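Local coordinates for protein alternansucrase (Leuconostoc mesenteroides, PDB 6HVG) that belongs to glycosyl hydrolase family 70 and carries choline-binding-type repeats beside a calcium-binding, TIM-barrel-related core, at residues Ile246-Ile251 with Gln270-Lys275. Sequence-based numbering, arbitrary orientation.
Sequences IGLQTI and QDVNNK
A single leucine, L248, carries the whole of one side of this contact, meeting V272 and N273 without any polar bond between the two segments. The setting is a choline-binding-type repeat, built from short antiparallel beta hairpins far from the centre of the chain: residues 246-251 lead into strand 249-251, which pairs with 254-256, while 270-275 form the loop joining strands 268-270 and 277-279. The contact thus joins the start of one hairpin to the turn of the next, at the protein surface.

L248 and V272 both direct their CB atoms at the opposing segment, and CB of L248 lies 3.9 Å from CG1 of V272. That methyl is anti to the backbone N of V272 (chi1 -167°), which carries it across to the leucine. Valine suits the place because its two methyls give a compact apolar surface, with CG1 facing L248 and the side chain also touching Y257; the longer leucine reaches L255 and F279 as well, making a small apolar cluster between the hairpins.

N273 is exposed, and a polar amide suits such a position in a surface loop. Its side chain crosses that of L248 at about a right angle. The loop that presents V272 and N273 turns at D271, the centre of an inverse gamma turn, whose carboxylate forms a salt bridge with R276.

Just before the leucine, G247 takes a positive phi (84°), favourable for glycine, as the chain bends towards the strand. Across this bend the Q249 amide NE2 donates to the carbonyl O of I246 over 3.3 Å, standing above the carbonyl plane. The CD2 methyl of L248 lies 4.0 Å from ND2 of N273, a van der Waals contact.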
loop_
_atom_site.group_PDB
_atom_site.type_symbol
_atom_site.label_atom_id
_atom_site.label_comp_id
_atom_site.label_asym_id
_atom_site.label_seq_id
_atom_site.Cartn_x
_atom_site.Cartn_y
_atom_site.Cartn_z
ATOM N N ILE A 246 42.483 -30.616 -2.738
ATOM C CA ILE A 246 42.040 -31.752 -3.501
ATOM C C ILE A 246 41.800 -32.934 -2.581
ATOM O O ILE A 246 42.519 -33.121 -1.621
ATOM C CB ILE A 246 43.169 -32.136 -4.488
ATOM C CG1 ILE A 246 43.515 -30.929 -5.359
ATOM C CG2 ILE A 246 42.780 -33.350 -5.338
ATOM C CD1 ILE A 246 44.731 -31.173 -6.232
ATOM N N GLY A 247 40.813 -33.757 -2.905
ATOM C CA GLY A 247 40.518 -34.948 -2.131
ATOM C C GLY A 247 39.641 -34.594 -0.954
ATOM O O GLY A 247 39.089 -33.486 -0.868
ATOM N N LEU A 248 39.549 -35.534 -0.026
ATOM C CA LEU A 248 38.672 -35.381 1.112
ATOM C C LEU A 248 39.242 -34.326 2.057
ATOM O O LEU A 248 40.437 -34.279 2.300
ATOM C CB LEU A 248 38.537 -36.723 1.818
ATOM C CG LEU A 248 37.400 -36.885 2.829
ATOM C CD1 LEU A 248 36.025 -36.855 2.141
ATOM C CD2 LEU A 248 37.633 -38.174 3.609
ATOM N N GLN A 249 38.385 -33.458 2.563
ATOM C CA GLN A 249 38.826 -32.367 3.414
ATOM C C GLN A 249 37.759 -32.031 4.443
ATOM O O GLN A 249 36.576 -32.177 4.178
ATOM C CB GLN A 249 39.066 -31.125 2.559
ATOM C CG GLN A 249 40.172 -31.264 1.531
ATOM C CD GLN A 249 41.503 -31.541 2.171
ATOM O OE1 GLN A 249 41.822 -31.002 3.212
ATOM N NE2 GLN A 249 42.265 -32.409 1.578
ATOM N N THR A 250 38.181 -31.539 5.599
ATOM C CA THR A 250 37.241 -31.027 6.573
ATOM C C THR A 250 37.453 -29.536 6.684
ATOM O O THR A 250 38.558 -29.114 6.939
ATOM C CB THR A 250 37.384 -31.721 7.944
ATOM O OG1 THR A 250 37.561 -33.135 7.749
ATOM C CG2 THR A 250 36.139 -31.477 8.795
ATOM N N ILE A 251 36.402 -28.746 6.489
ATOM C CA ILE A 251 36.502 -27.292 6.526
ATOM C C ILE A 251 35.413 -26.740 7.433
ATOM O O ILE A 251 34.245 -27.138 7.317
ATOM C CB ILE A 251 36.351 -26.681 5.120
ATOM C CG1 ILE A 251 37.266 -27.415 4.121
ATOM C CG2 ILE A 251 36.647 -25.184 5.145
ATOM C CD1 ILE A 251 37.348 -26.769 2.751
ATOM N N GLN A 270 30.488 -40.648 -3.864
ATOM C CA GLN A 270 31.901 -40.533 -4.156
ATOM C C GLN A 270 32.668 -41.551 -3.347
ATOM O O GLN A 270 32.583 -41.547 -2.123
ATOM C CB GLN A 270 32.340 -39.124 -3.779
ATOM C CG GLN A 270 33.821 -38.844 -3.949
ATOM C CD GLN A 270 34.307 -39.070 -5.350
ATOM O OE1 GLN A 270 35.292 -39.758 -5.547
ATOM N NE2 GLN A 270 33.614 -38.486 -6.337
ATOM N N ASP A 271 33.427 -42.407 -4.027
ATOM C CA ASP A 271 34.162 -43.479 -3.364
ATOM C C ASP A 271 35.544 -42.993 -2.964
ATOM O O ASP A 271 36.500 -43.100 -3.723
ATOM C CB ASP A 271 34.269 -44.716 -4.256
ATOM C CG ASP A 271 32.925 -45.231 -4.687
ATOM O OD1 ASP A 271 32.408 -46.187 -4.065
ATOM O OD2 ASP A 271 32.370 -44.647 -5.641
ATOM N N VAL A 272 35.632 -42.434 -1.764
ATOM C CA VAL A 272 36.886 -41.935 -1.215
ATOM C C VAL A 272 37.207 -42.809 -0.041
ATOM O O VAL A 272 36.341 -43.072 0.771
ATOM C CB VAL A 272 36.750 -40.501 -0.681
ATOM C CG1 VAL A 272 38.124 -39.889 -0.420
ATOM C CG2 VAL A 272 35.933 -39.672 -1.653
ATOM N N ASN A 273 38.465 -43.198 0.072
ATOM C CA ASN A 273 38.899 -44.253 0.989
ATOM C C ASN A 273 38.242 -45.590 0.611
ATOM O O ASN A 273 37.962 -45.836 -0.564
ATOM C CB ASN A 273 38.695 -43.877 2.477
ATOM C CG ASN A 273 39.410 -42.582 2.868
ATOM O OD1 ASN A 273 40.398 -42.160 2.248
ATOM N ND2 ASN A 273 38.901 -41.940 3.910
ATOM N N ASN A 274 38.015 -46.463 1.583
ATOM C CA ASN A 274 37.215 -47.645 1.324
ATOM C C ASN A 274 35.757 -47.226 1.084
ATOM O O ASN A 274 35.072 -47.759 0.214
ATOM C CB ASN A 274 37.314 -48.587 2.521
ATOM C CG ASN A 274 36.651 -49.920 2.270
ATOM O OD1 ASN A 274 35.554 -49.979 1.731
ATOM N ND2 ASN A 274 37.310 -51.001 2.669
ATOM N N LYS A 275 35.347 -46.182 1.790
ATOM C CA LYS A 275 33.948 -45.823 1.990
ATOM C C LYS A 275 33.325 -45.117 0.777
ATOM O O LYS A 275 33.995 -44.758 -0.210
ATOM C CB LYS A 275 33.849 -44.897 3.225
ATOM C CG LYS A 275 34.867 -45.267 4.309
ATOM C CD LYS A 275 34.493 -44.870 5.717
ATOM C CE LYS A 275 35.604 -45.271 6.687
ATOM N NZ LYS A 275 35.155 -45.151 8.103
#